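Long-range contacts in phosphoserine phosphatase RsbX (Bacillus subtilis, PDB 3W42), which dephosphorylates the phosphoserine form of the stressosome protein RsbS as a manganese-binding PPM-type phosphatase, and so restrains sigma-B activity in the general stress response: residues A[38-43]-A[192-197]; A[70-75]-A[138-143]; A[100-105]-A[143-148]; A[110-115]-A[149-154]. One frame throughout, in Å; residues are numbered along the deposited sequence.

Interaction 1 (A[38-43]-A[192-197])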
loop_
_atom_site.group_PDB
_atom_site.type_symbol
_atom_site.label_atom_id
_atom_site.label_comp_id
_atom_site.label_asym_id
_atom_site.label_seq_id
_atom_site.Cartn_x
_atom_site.Cartn_y
_atom_site.Cartn_z
ATOM N N LEU A 38 6.984 10.906 3.311
ATOM C CA LEU A 38 6.620 9.471 3.493
ATOM C C LEU A 38 6.931 8.766 2.203
ATOM O O LEU A 38 6.583 9.278 1.128
ATOM C CB LEU A 38 5.084 9.297 3.788
ATOM C CG LEU A 38 4.549 7.888 4.017
ATOM C CD1 LEU A 38 4.884 7.532 5.487
ATOM C CD2 LEU A 38 3.013 7.647 3.759
ATOM N N ILE A 39 7.416 7.529 2.296
ATOM C CA ILE A 39 7.244 6.593 1.218
ATOM C C ILE A 39 6.677 5.320 1.778
ATOM O O ILE A 39 6.967 4.888 2.905
ATOM C CB ILE A 39 8.497 6.290 0.474
ATOM C CG1 ILE A 39 8.149 5.500 -0.790
ATOM C CG2 ILE A 39 9.517 5.572 1.342
ATOM C CD1 ILE A 39 9.198 5.546 -1.809
ATOM N N CYS A 40 5.809 4.736 1.007
ATOM C CA CYS A 40 5.275 3.415 1.401
ATOM C C CYS A 40 4.887 2.650 0.154
ATOM O O CYS A 40 4.685 3.158 -0.926
ATOM C CB CYS A 40 4.234 3.378 2.469
ATOM S SG CYS A 40 2.707 4.144 1.839
ATOM N N ALA A 41 4.902 1.341 0.318
ATOM C CA ALA A 41 4.568 0.428 -0.762
ATOM C C ALA A 41 3.998 -0.836 -0.187
ATOM O O ALA A 41 4.406 -1.271 0.899
ATOM C CB ALA A 41 5.769 0.121 -1.608
ATOM N N VAL A 42 3.134 -1.465 -0.937
ATOM C CA VAL A 42 2.544 -2.762 -0.638
ATOM C C VAL A 42 2.597 -3.587 -1.894
ATOM O O VAL A 42 2.244 -3.071 -2.982
ATOM C CB VAL A 42 1.102 -2.637 -0.080
ATOM C CG1 VAL A 42 0.489 -4.010 0.146
ATOM C CG2 VAL A 42 1.096 -1.766 1.212
ATOM N N ALA A 43 2.964 -4.850 -1.796
ATOM C CA ALA A 43 3.036 -5.736 -2.917
ATOM C C ALA A 43 2.547 -7.124 -2.577
ATOM O O ALA A 43 2.680 -7.569 -1.429
ATOM C CB ALA A 43 4.501 -5.805 -3.461
ATOM N N THR A 192 -2.611 -7.716 3.996
ATOM C CA THR A 192 -1.737 -6.595 4.350
ATOM C C THR A 192 -2.444 -5.330 4.113
ATOM O O THR A 192 -3.037 -5.140 3.034
ATOM C CB THR A 192 -0.422 -6.652 3.538
ATOM O OG1 THR A 192 0.194 -7.912 3.690
ATOM C CG2 THR A 192 0.531 -5.601 3.984
ATOM N N TYR A 193 -2.363 -4.398 5.066
ATOM C CA TYR A 193 -2.827 -3.043 4.789
ATOM C C TYR A 193 -1.976 -2.053 5.531
ATOM O O TYR A 193 -1.407 -2.328 6.583
ATOM C CB TYR A 193 -4.343 -2.841 5.082
ATOM C CG TYR A 193 -4.820 -3.091 6.474
ATOM C CD1 TYR A 193 -4.680 -2.163 7.482
ATOM C CD2 TYR A 193 -5.487 -4.263 6.782
ATOM C CE1 TYR A 193 -5.197 -2.417 8.764
ATOM C CE2 TYR A 193 -6.014 -4.488 8.032
ATOM C CZ TYR A 193 -5.865 -3.593 9.013
ATOM O OH TYR A 193 -6.406 -3.868 10.256
ATOM N N ILE A 194 -1.912 -0.842 4.962
ATOM C CA ILE A 194 -1.299 0.322 5.571
ATOM C C ILE A 194 -2.375 1.371 5.684
ATOM O O ILE A 194 -3.005 1.713 4.695
ATOM C CB ILE A 194 -0.118 0.857 4.773
ATOM C CG1 ILE A 194 0.992 -0.168 4.578
ATOM C CG2 ILE A 194 0.403 2.160 5.397
ATOM C CD1 ILE A 194 2.209 0.321 3.787
ATOM N N LEU A 195 -2.592 1.893 6.882
ATOM C CA LEU A 195 -3.480 2.986 7.164
ATOM C C LEU A 195 -2.677 4.247 7.450
ATOM O O LEU A 195 -1.657 4.181 8.177
ATOM C CB LEU A 195 -4.291 2.705 8.394
ATOM C CG LEU A 195 -5.333 1.600 8.231
ATOM C CD1 LEU A 195 -5.939 1.144 9.505
ATOM C CD2 LEU A 195 -6.581 2.278 7.312
ATOM N N GLY A 196 -3.170 5.403 7.036
ATOM C CA GLY A 196 -2.605 6.663 7.418
ATOM C C GLY A 196 -3.694 7.687 7.710
ATOM O O GLY A 196 -4.739 7.715 7.106
ATOM N N GLN A 197 -3.384 8.532 8.682
ATOM C CA GLN A 197 -4.188 9.702 9.036
ATOM C C GLN A 197 -3.248 10.898 8.934
ATOM O O GLN A 197 -2.237 10.946 9.635
ATOM C CB GLN A 197 -4.811 9.565 10.421
ATOM C CG GLN A 197 -5.530 10.831 10.847
ATOM C CD GLN A 197 -6.242 10.634 12.153
ATOM O OE1 GLN A 197 -7.435 11.000 12.242
ATOM N NE2 GLN A 197 -5.581 10.136 13.132
#
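Ile194 is the side chain that bridges the gap between strands 38-43 and 192-197, which belong to different sheets and run almost antiparallel at 157°, their axes 8.1 Å apart at closest. From CB the side chain forks: CG2 is anti to the backbone N, while CG1 is anti to the carbonyl carbon (chi1 -59°). CG1 comes beside Val42, 3.7 Å from its CG2 methyl. With chi2 fully extended, CD1 is then carried straight across to the opposite strand, where it lies 3.5 Å from Val42 CG2, tighter than usual for two carbons. On its other flank Ile194 CD1 meets Cys40 CB at 3.9 Å, so the tip sits between two residues that are two positions apart on the strand, both facing the other sheet. The second Val42 branch serves a different neighbour: CG1, anti to the backbone N, reaches Thr192 CG2 at 4.2 Å. A long, branched isoleucine suits the span between sheets, and Cys40 and Val42, being short, let its tip come right up to their CB and methyl carbons. Thr192 offers only its methyl here; its OG1 bonds to Asp27 and Gln16, and its side chain is about 8 Å from the bound manganese. Because methyls and methylenes make the contact, with no directional bond between the segments, the sheets are held together here by close fit and by exclusion of water.

Interaction 2 (A[70-75]-A[138-143])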
loop_
_atom_site.group_PDB
_atom_site.type_symbol
_atom_site.label_atom_id
_atom_site.label_comp_id
_atom_site.label_asym_id
_atom_site.label_seq_id
_atom_site.Cartn_x
_atom_site.Cartn_y
_atom_site.Cartn_z
ATOM N N ASP A 70 11.220 9.401 -8.008
ATOM C CA ASP A 70 9.762 9.502 -8.248
ATOM C C ASP A 70 9.136 8.122 -8.321
ATOM O O ASP A 70 9.759 7.124 -8.644
ATOM C CB ASP A 70 9.481 10.314 -9.421
ATOM C CG ASP A 70 9.996 9.731 -10.563
ATOM O OD1 ASP A 70 11.206 9.786 -10.799
ATOM O OD2 ASP A 70 9.293 9.034 -11.261
ATOM N N VAL A 71 7.837 8.071 -7.996
ATOM C CA VAL A 71 7.143 6.775 -7.939
ATOM C C VAL A 71 7.242 5.939 -9.195
ATOM O O VAL A 71 7.401 4.745 -9.153
ATOM C CB VAL A 71 5.695 6.871 -7.433
ATOM C CG1 VAL A 71 5.635 7.315 -5.957
ATOM C CG2 VAL A 71 4.848 7.830 -8.313
ATOM N N GLU A 72 7.180 6.590 -10.358
ATOM C CA GLU A 72 7.249 5.883 -11.602
ATOM C C GLU A 72 8.652 5.319 -11.833
ATOM O O GLU A 72 8.805 4.235 -12.413
ATOM C CB GLU A 72 6.801 6.759 -12.802
ATOM C CG GLU A 72 6.544 6.064 -13.993
ATOM C CD GLU A 72 5.660 6.875 -15.009
ATOM O OE1 GLU A 72 4.644 7.645 -14.627
ATOM O OE2 GLU A 72 6.025 6.640 -16.181
ATOM N N SER A 73 9.681 6.050 -11.426
ATOM C CA SER A 73 11.022 5.487 -11.472
ATOM C C SER A 73 11.198 4.267 -10.592
ATOM O O SER A 73 11.786 3.268 -10.993
ATOM C CB SER A 73 12.017 6.528 -11.048
ATOM O OG SER A 73 13.350 6.013 -11.122
ATOM N N ILE A 74 10.660 4.365 -9.392
ATOM C CA ILE A 74 10.777 3.269 -8.446
ATOM C C ILE A 74 10.042 2.033 -9.011
ATOM O O ILE A 74 10.557 0.905 -9.012
ATOM C CB ILE A 74 10.231 3.611 -7.048
ATOM C CG1 ILE A 74 10.999 4.808 -6.471
ATOM C CG2 ILE A 74 10.324 2.368 -6.153
ATOM C CD1 ILE A 74 10.416 5.314 -5.162
ATOM N N ILE A 75 8.802 2.230 -9.517
ATOM C CA ILE A 75 8.035 1.090 -9.983
ATOM C C ILE A 75 8.682 0.427 -11.179
ATOM O O ILE A 75 8.580 -0.788 -11.327
ATOM C CB ILE A 75 6.556 1.469 -10.200
ATOM C CG1 ILE A 75 5.707 0.174 -10.021
ATOM C CG2 ILE A 75 6.338 2.126 -11.499
ATOM C CD1 ILE A 75 4.162 0.500 -10.007
ATOM N N TYR A 138 2.910 3.207 -17.367
ATOM C CA TYR A 138 2.482 3.545 -16.026
ATOM C C TYR A 138 1.606 4.806 -16.028
ATOM O O TYR A 138 1.733 5.693 -16.898
ATOM C CB TYR A 138 3.729 3.826 -15.175
ATOM C CG TYR A 138 4.647 2.645 -15.067
ATOM C CD1 TYR A 138 4.223 1.522 -14.440
ATOM C CD2 TYR A 138 5.915 2.634 -15.656
ATOM C CE1 TYR A 138 5.096 0.494 -14.285
ATOM C CE2 TYR A 138 6.732 1.530 -15.586
ATOM C CZ TYR A 138 6.341 0.498 -14.864
ATOM O OH TYR A 138 7.145 -0.602 -14.750
ATOM N N LYS A 139 0.760 4.881 -15.036
ATOM C CA LYS A 139 -0.066 6.038 -14.762
ATOM C C LYS A 139 0.367 6.580 -13.386
ATOM O O LYS A 139 0.392 5.800 -12.431
ATOM C CB LYS A 139 -1.556 5.631 -14.833
ATOM C CG LYS A 139 -2.511 6.523 -14.293
ATOM C CD LYS A 139 -2.474 7.817 -15.050
ATOM C CE LYS A 139 -3.518 8.794 -14.475
ATOM N NZ LYS A 139 -3.616 10.061 -15.257
ATOM N N THR A 140 0.853 7.760 -13.278
ATOM C CA THR A 140 1.134 8.350 -12.012
ATOM C C THR A 140 0.113 9.395 -11.689
ATOM O O THR A 140 -0.163 10.296 -12.517
ATOM C CB THR A 140 2.547 8.937 -12.000
ATOM O OG1 THR A 140 3.481 7.876 -12.178
ATOM C CG2 THR A 140 2.796 9.687 -10.643
ATOM N N HIS A 141 -0.418 9.372 -10.490
ATOM C CA HIS A 141 -1.358 10.404 -9.992
ATOM C C HIS A 141 -0.623 11.318 -9.064
ATOM O O HIS A 141 0.146 10.892 -8.196
ATOM C CB HIS A 141 -2.543 9.779 -9.217
ATOM C CG HIS A 141 -3.655 10.721 -8.789
ATOM N ND1 HIS A 141 -4.609 11.127 -9.678
ATOM C CD2 HIS A 141 -3.987 11.279 -7.589
ATOM C CE1 HIS A 141 -5.473 11.919 -9.059
ATOM N NE2 HIS A 141 -5.144 12.000 -7.789
ATOM N N THR A 142 -0.852 12.604 -9.225
ATOM C CA THR A 142 -0.305 13.651 -8.356
ATOM C C THR A 142 -1.461 14.518 -7.889
ATOM O O THR A 142 -2.192 15.013 -8.728
ATOM C CB THR A 142 0.721 14.543 -9.162
ATOM O OG1 THR A 142 1.729 13.696 -9.714
ATOM C CG2 THR A 142 1.322 15.631 -8.293
ATOM N N ALA A 143 -1.628 14.723 -6.596
ATOM C CA ALA A 143 -2.706 15.510 -6.080
ATOM C C ALA A 143 -2.344 16.098 -4.739
ATOM O O ALA A 143 -1.520 15.605 -4.020
ATOM C CB ALA A 143 -3.984 14.705 -6.011
HETATM O O HOH W 1 6.397 9.427 -11.105
HETATM O O HOH W 2 5.044 4.741 -18.548
#
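The first turn of a helix, residues 71-75, lies over residues 138-140, where the chain enters the edge strand of the five-stranded sheet, and the backbones come closest at Glu72 and Thr140, whose CA atoms are 6.6 Å apart. Asp70 is the N-cap: its OD2 accepts from Ser73 N at 3.0 Å, with the donor well above the carboxylate plane. A water ties this cap to the strand, donating to Asp70 OD2, accepting from Glu72 N, and reaching Thr140 OG1 by a weak bond. The direct polar link is from Thr140 OG1, which donates to Glu72 OE1 at 2.7 Å through the anti lone pair, the one turned from the other oxygen. Glu72 gets there because CG is anti to the backbone N (chi1 -166°) and the chain stays extended beyond it; its CD also rests 3.6 Å from Tyr138 CB. The other oxygen, OE2, accepts a hydrogen bond from a second water, which in turn accepts from Tyr138 N. In the alpha-beta-beta-alpha sandwich of this phosphatase, helix 71-81 packs on the outer side of the five-stranded sheet, and here it meets that sheet's last strand, 140-144. The apolar residues do the packing: Val71 CG2 touches Thr140 CG2 at 3.6 Å, using the methyl half of a residue whose hydroxyl is engaged. Ile75 CG2 sits over one face of the Tyr138 ring, 3.6 Å from its centroid and 17° off the normal, a CH-pi contact displaced slightly toward CE1. Beyond the ring, Tyr138 OH bonds to Glu76, one residue further along the same helix.

Interaction 3 (A[100-105]-A[143-148])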
loop_
_atom_site.group_PDB
_atom_site.type_symbol
_atom_site.label_atom_id
_atom_site.label_comp_id
_atom_site.label_asym_id
_atom_site.label_seq_id
_atom_site.Cartn_x
_atom_site.Cartn_y
_atom_site.Cartn_z
ATOM N N ARG A 100 1.512 19.162 1.300
ATOM C CA ARG A 100 0.342 18.251 1.333
ATOM C C ARG A 100 0.097 17.706 -0.055
ATOM O O ARG A 100 -1.016 17.747 -0.565
ATOM C CB ARG A 100 -0.905 18.858 1.970
ATOM C CG ARG A 100 -0.737 19.136 3.451
ATOM C CD ARG A 100 -2.081 19.330 4.135
ATOM N NE ARG A 100 -2.024 19.488 5.581
ATOM C CZ ARG A 100 -1.817 20.624 6.214
ATOM N NH1 ARG A 100 -1.681 21.768 5.504
ATOM N NH2 ARG A 100 -1.761 20.664 7.507
ATOM N N GLN A 101 1.125 17.123 -0.650
ATOM C CA GLN A 101 1.019 16.571 -1.998
ATOM C C GLN A 101 1.351 15.070 -1.931
ATOM O O GLN A 101 2.309 14.676 -1.285
ATOM C CB GLN A 101 1.952 17.260 -2.948
ATOM C CG GLN A 101 1.662 16.862 -4.430
ATOM C CD GLN A 101 2.445 17.673 -5.430
ATOM O OE1 GLN A 101 1.855 18.531 -6.160
ATOM N NE2 GLN A 101 3.736 17.396 -5.534
ATOM N N PHE A 102 0.586 14.250 -2.639
ATOM C CA PHE A 102 0.954 12.874 -2.804
ATOM C C PHE A 102 1.128 12.514 -4.238
ATOM O O PHE A 102 0.529 13.126 -5.138
ATOM C CB PHE A 102 -0.058 11.942 -2.078
ATOM C CG PHE A 102 -1.395 11.801 -2.723
ATOM C CD1 PHE A 102 -1.645 10.852 -3.676
ATOM C CD2 PHE A 102 -2.425 12.656 -2.346
ATOM C CE1 PHE A 102 -2.841 10.693 -4.218
ATOM C CE2 PHE A 102 -3.717 12.505 -2.889
ATOM C CZ PHE A 102 -3.886 11.469 -3.786
ATOM N N THR A 103 1.929 11.465 -4.471
ATOM C CA THR A 103 2.120 10.919 -5.783
ATOM C C THR A 103 1.942 9.365 -5.631
ATOM O O THR A 103 2.361 8.774 -4.629
ATOM C CB THR A 103 3.451 11.236 -6.354
ATOM O OG1 THR A 103 4.508 10.953 -5.440
ATOM C CG2 THR A 103 3.548 12.694 -6.840
ATOM N N TYR A 104 1.337 8.752 -6.618
ATOM C CA TYR A 104 0.930 7.359 -6.535
ATOM C C TYR A 104 1.048 6.684 -7.853
ATOM O O TYR A 104 0.608 7.217 -8.895
ATOM C CB TYR A 104 -0.561 7.294 -6.057
ATOM C CG TYR A 104 -1.114 5.910 -5.938
ATOM C CD1 TYR A 104 -0.684 5.074 -4.890
ATOM C CD2 TYR A 104 -1.992 5.395 -6.878
ATOM C CE1 TYR A 104 -1.201 3.784 -4.774
ATOM C CE2 TYR A 104 -2.487 4.086 -6.767
ATOM C CZ TYR A 104 -2.077 3.301 -5.701
ATOM O OH TYR A 104 -2.524 2.016 -5.540
ATOM N N CYS A 105 1.594 5.464 -7.867
ATOM C CA CYS A 105 1.684 4.666 -9.068
ATOM C C CYS A 105 1.499 3.217 -8.664
ATOM O O CYS A 105 2.055 2.762 -7.667
ATOM C CB CYS A 105 2.974 4.880 -9.784
ATOM S SG CYS A 105 3.134 4.136 -11.408
ATOM N N ALA A 143 -1.628 14.723 -6.596
ATOM C CA ALA A 143 -2.706 15.510 -6.080
ATOM C C ALA A 143 -2.344 16.098 -4.739
ATOM O O ALA A 143 -1.520 15.605 -4.020
ATOM C CB ALA A 143 -3.984 14.705 -6.011
ATOM N N THR A 144 -3.089 17.134 -4.362
ATOM C CA THR A 144 -3.024 17.732 -3.028
ATOM C C THR A 144 -4.051 17.062 -2.146
ATOM O O THR A 144 -5.164 16.806 -2.573
ATOM C CB THR A 144 -3.315 19.241 -3.185
ATOM O OG1 THR A 144 -2.333 19.766 -4.086
ATOM C CG2 THR A 144 -3.261 20.019 -1.888
ATOM N N TYR A 145 -3.742 16.812 -0.905
ATOM C CA TYR A 145 -4.679 16.334 0.096
ATOM C C TYR A 145 -4.961 17.474 1.078
ATOM O O TYR A 145 -4.147 18.316 1.336
ATOM C CB TYR A 145 -4.230 15.048 0.819
ATOM C CG TYR A 145 -3.019 15.221 1.679
ATOM C CD1 TYR A 145 -3.106 15.601 3.004
ATOM C CD2 TYR A 145 -1.753 14.984 1.168
ATOM C CE1 TYR A 145 -2.023 15.739 3.796
ATOM C CE2 TYR A 145 -0.604 15.178 1.991
ATOM C CZ TYR A 145 -0.735 15.513 3.281
ATOM O OH TYR A 145 0.391 15.640 4.051
ATOM N N GLU A 146 -6.106 17.415 1.699
ATOM C CA GLU A 146 -6.499 18.313 2.788
ATOM C C GLU A 146 -6.205 17.736 4.140
ATOM O O GLU A 146 -6.226 16.500 4.336
ATOM C CB GLU A 146 -7.958 18.696 2.720
ATOM C CG GLU A 146 -8.280 19.482 1.485
ATOM C CD GLU A 146 -9.579 20.169 1.505
ATOM O OE1 GLU A 146 -10.542 19.404 1.267
ATOM O OE2 GLU A 146 -9.654 21.424 1.592
ATOM N N LYS A 147 -5.886 18.607 5.085
ATOM C CA LYS A 147 -5.686 18.152 6.429
ATOM C C LYS A 147 -6.887 17.298 6.892
ATOM O O LYS A 147 -8.048 17.582 6.625
ATOM C CB LYS A 147 -5.383 19.284 7.408
ATOM C CG LYS A 147 -6.488 20.288 7.578
ATOM C CD LYS A 147 -6.186 21.230 8.767
ATOM C CE LYS A 147 -7.184 22.389 8.901
ATOM N NZ LYS A 147 -7.160 23.315 7.799
ATOM N N GLY A 148 -6.590 16.197 7.600
ATOM C CA GLY A 148 -7.606 15.316 8.062
ATOM C C GLY A 148 -7.861 14.110 7.187
ATOM O O GLY A 148 -8.644 13.229 7.573
HETATM O O HOH W 3 -0.929 18.709 -6.528
#
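Arg100 has left-handed backbone angles (phi 45°, psi 54°) and forms, with Gln101, a G1 beta bulge opposite Asn96, although the motif is named for the glycine often found at its first position. At the bulge Arg100 O accepts from Tyr145 N at 2.9 Å, just past the end of strand 140-144, the donor standing somewhat above the carbonyl plane. Beyond it a regular antiparallel ladder begins: Phe102 and Ala143 form a hydrogen-bonded pair, Phe102 N meeting Ala143 O at 2.9 Å nearly along the C=O axis. Tyr145, with CG in the crowded position between N and the carbonyl carbon (chi1 67°), lays its ring flat beneath Arg100, whose CB is centred over the face, 3.6 Å from the centroid. The tyrosine's CD2 edge meets the edge of Phe102 at CD2, 4.3 Å away, while small Ala143 lets Phe102 CE2 approach to 3.8 Å from its CB. The extended arginine chain carries the guanidinium on, its plane almost perpendicular to the ring, until Lys147 CB covers one of its faces, 3.8 Å from Arg100 NE. A water joins Gln101 OE1 to Thr144 OG1 on the other side of the strand pair. Arg100 therefore lends Tyr145 its aliphatic part and not its charge, which forms a salt bridge with the terminal carboxylate of Ser199, a partner that would also temper repulsion from nearby Lys147.

Interaction 4 (A[110-115]-A[149-154])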
loop_
_atom_site.group_PDB
_atom_site.type_symbol
_atom_site.label_atom_id
_atom_site.label_comp_id
_atom_site.label_asym_id
_atom_site.label_seq_id
_atom_site.Cartn_x
_atom_site.Cartn_y
_atom_site.Cartn_z
ATOM N N VAL A 110 -3.529 -4.314 -5.860
ATOM C CA VAL A 110 -3.349 -3.689 -4.579
ATOM C C VAL A 110 -4.020 -2.340 -4.623
ATOM O O VAL A 110 -3.767 -1.526 -5.545
ATOM C CB VAL A 110 -1.797 -3.546 -4.239
ATOM C CG1 VAL A 110 -1.607 -2.869 -2.891
ATOM C CG2 VAL A 110 -1.128 -4.903 -4.267
ATOM N N ARG A 111 -4.964 -2.090 -3.743
ATOM C CA ARG A 111 -5.865 -0.947 -3.823
ATOM C C ARG A 111 -5.442 0.181 -2.897
ATOM O O ARG A 111 -4.874 -0.057 -1.838
ATOM C CB ARG A 111 -7.260 -1.370 -3.483
ATOM C CG ARG A 111 -7.862 -2.549 -4.347
ATOM C CD ARG A 111 -7.757 -2.321 -5.786
ATOM N NE ARG A 111 -8.545 -1.198 -6.252
ATOM C CZ ARG A 111 -9.848 -1.223 -6.560
ATOM N NH1 ARG A 111 -10.494 -2.409 -6.580
ATOM N NH2 ARG A 111 -10.467 -0.101 -6.927
ATOM N N PHE A 112 -5.750 1.393 -3.299
ATOM C CA PHE A 112 -5.479 2.593 -2.542
ATOM C C PHE A 112 -6.735 3.443 -2.538
ATOM O O PHE A 112 -7.351 3.689 -3.586
ATOM C CB PHE A 112 -4.334 3.397 -3.206
ATOM C CG PHE A 112 -4.049 4.750 -2.638
ATOM C CD1 PHE A 112 -3.907 5.001 -1.278
ATOM C CD2 PHE A 112 -3.787 5.832 -3.492
ATOM C CE1 PHE A 112 -3.544 6.250 -0.821
ATOM C CE2 PHE A 112 -3.434 7.073 -3.051
ATOM C CZ PHE A 112 -3.313 7.308 -1.693
ATOM N N ILE A 113 -7.138 3.886 -1.339
ATOM C CA ILE A 113 -8.280 4.749 -1.157
ATOM C C ILE A 113 -7.879 5.865 -0.216
ATOM O O ILE A 113 -7.404 5.568 0.895
ATOM C CB ILE A 113 -9.530 3.950 -0.536
ATOM C CG1 ILE A 113 -9.885 2.715 -1.382
ATOM C CG2 ILE A 113 -10.682 4.949 -0.429
ATOM C CD1 ILE A 113 -9.196 1.453 -1.019
ATOM N N LEU A 114 -8.050 7.106 -0.617
ATOM C CA LEU A 114 -7.785 8.278 0.234
ATOM C C LEU A 114 -9.097 9.041 0.365
ATOM O O LEU A 114 -9.695 9.460 -0.606
ATOM C CB LEU A 114 -6.636 9.104 -0.307
ATOM C CG LEU A 114 -6.223 10.345 0.560
ATOM C CD1 LEU A 114 -4.678 10.584 0.498
ATOM C CD2 LEU A 114 -7.072 11.576 0.267
ATOM N N HIS A 115 -9.549 9.178 1.608
ATOM C CA HIS A 115 -10.806 9.831 1.998
ATOM C C HIS A 115 -10.487 11.206 2.511
ATOM O O HIS A 115 -9.698 11.373 3.401
ATOM C CB HIS A 115 -11.479 9.036 3.164
ATOM C CG HIS A 115 -12.692 9.720 3.744
ATOM N ND1 HIS A 115 -13.931 9.731 3.158
ATOM C CD2 HIS A 115 -12.792 10.557 4.787
ATOM C CE1 HIS A 115 -14.756 10.509 3.830
ATOM N NE2 HIS A 115 -14.058 11.062 4.815
ATOM N N SER A 149 -7.277 14.080 6.013
ATOM C CA SER A 149 -7.430 12.936 5.119
ATOM C C SER A 149 -6.951 11.653 5.743
ATOM O O SER A 149 -5.997 11.651 6.528
ATOM C CB SER A 149 -6.688 13.197 3.807
ATOM O OG SER A 149 -7.239 14.298 3.091
ATOM N N LYS A 150 -7.615 10.550 5.397
ATOM C CA LYS A 150 -7.295 9.226 5.902
ATOM C C LYS A 150 -7.213 8.264 4.704
ATOM O O LYS A 150 -8.055 8.373 3.796
ATOM C CB LYS A 150 -8.353 8.734 6.890
ATOM C CG LYS A 150 -8.352 9.498 8.180
ATOM C CD LYS A 150 -9.548 9.340 9.081
ATOM C CE LYS A 150 -10.692 10.245 8.618
ATOM N NZ LYS A 150 -11.919 10.021 9.336
ATOM N N PHE A 151 -6.269 7.342 4.692
ATOM C CA PHE A 151 -6.086 6.479 3.563
ATOM C C PHE A 151 -5.811 5.039 3.979
ATOM O O PHE A 151 -5.331 4.787 5.099
ATOM C CB PHE A 151 -5.058 6.973 2.576
ATOM C CG PHE A 151 -3.622 6.950 3.072
ATOM C CD1 PHE A 151 -2.883 5.797 3.004
ATOM C CD2 PHE A 151 -3.034 8.082 3.608
ATOM C CE1 PHE A 151 -1.508 5.804 3.498
ATOM C CE2 PHE A 151 -1.702 8.046 4.058
ATOM C CZ PHE A 151 -0.958 6.927 3.996
ATOM N N ILE A 152 -5.994 4.139 3.047
ATOM C CA ILE A 152 -5.560 2.757 3.151
ATOM C C ILE A 152 -4.952 2.307 1.852
ATOM O O ILE A 152 -5.448 2.671 0.759
ATOM C CB ILE A 152 -6.722 1.846 3.576
ATOM C CG1 ILE A 152 -6.242 0.411 3.915
ATOM C CG2 ILE A 152 -7.836 1.791 2.530
ATOM C CD1 ILE A 152 -7.337 -0.494 4.503
ATOM N N ILE A 153 -3.938 1.477 1.926
ATOM C CA ILE A 153 -3.428 0.662 0.821
ATOM C C ILE A 153 -3.556 -0.783 1.254
ATOM O O ILE A 153 -3.082 -1.104 2.363
ATOM C CB ILE A 153 -1.961 0.957 0.472
ATOM C CG1 ILE A 153 -1.784 2.442 0.104
ATOM C CG2 ILE A 153 -1.490 0.087 -0.662
ATOM C CD1 ILE A 153 -0.280 2.855 0.024
ATOM N N HIS A 154 -4.159 -1.662 0.470
ATOM C CA HIS A 154 -4.354 -3.047 0.921
ATOM C C HIS A 154 -4.236 -4.050 -0.188
ATOM O O HIS A 154 -4.596 -3.790 -1.366
ATOM C CB HIS A 154 -5.695 -3.192 1.624
ATOM C CG HIS A 154 -6.912 -3.064 0.778
ATOM N ND1 HIS A 154 -7.405 -4.118 0.039
ATOM C CD2 HIS A 154 -7.793 -2.049 0.555
ATOM C CE1 HIS A 154 -8.527 -3.706 -0.587
ATOM N NE2 HIS A 154 -8.783 -2.453 -0.280
#
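Strands 111-115 and 150-154 lie edge to edge, antiparallel at 174°, zipped by six backbone hydrogen bonds between three pairs, Arg111-His154, Ile113-Ile152 and His115-Lys150. On the face bearing Phe112, Leu114, Phe151 and Ile153, the Phe112 ring forms one bump. The edge of its ring is turned toward the face of Phe151 in an offset edge-to-face pair, centroids 5.9 Å apart and planes at 74°. Ile153 CG1 lies against the same ring at CD1, 3.6 Å away, so the CD1-CE1 side of Phe112 lies against both side chains. Val110 CG1 closes the near end against Ile153 CG2 at 3.7 Å, and Leu114 CD2 fills the far end beside the small side chain of Ser149, 3.9 Å from its CB. On the opposite face, Ile113 CD1 drops into the notch between Ile152 CG2, 3.8 Å off, and His154 NE2, 4.0 Å off. Arg111 CB sits over the flat His154 ring, the arginine tip going on to Pro124 O. The first face packs against strands 37-45 and 88-96 of the other sheet, while Ile113 and His115 lie under helix 163-169: the layering of the PPM (PP2C-type) alpha-beta-beta-alpha sandwich.

Interactions 1 and 4, centred 8 Å apart, occupy the core: strand 191-198 of interaction 1 lies beside strand 150-154 of interaction 4 in one sheet, with Ile194 N 2.9 Å from Ile153 O. Interactions 2 and 3 share Ala143 and build the edge of the second sheet, with His141 N 2.9 Å from Tyr104 O. Between the sheets Phe102 CE1 touches Phe112 CE2 at 3.8 Å, linking 3 to 4; on the outer side of the second sheet Ile39 CD1 touches Ile74 CD1 at 3.6 Å, linking 1 to the helix of 2. The manganese ligands Asp44, Asp156 and Asp189 lie in sequence close to the segments of 1 and 4, and the side chains of Thr192 and Val110 are each about 8 Å from the ion.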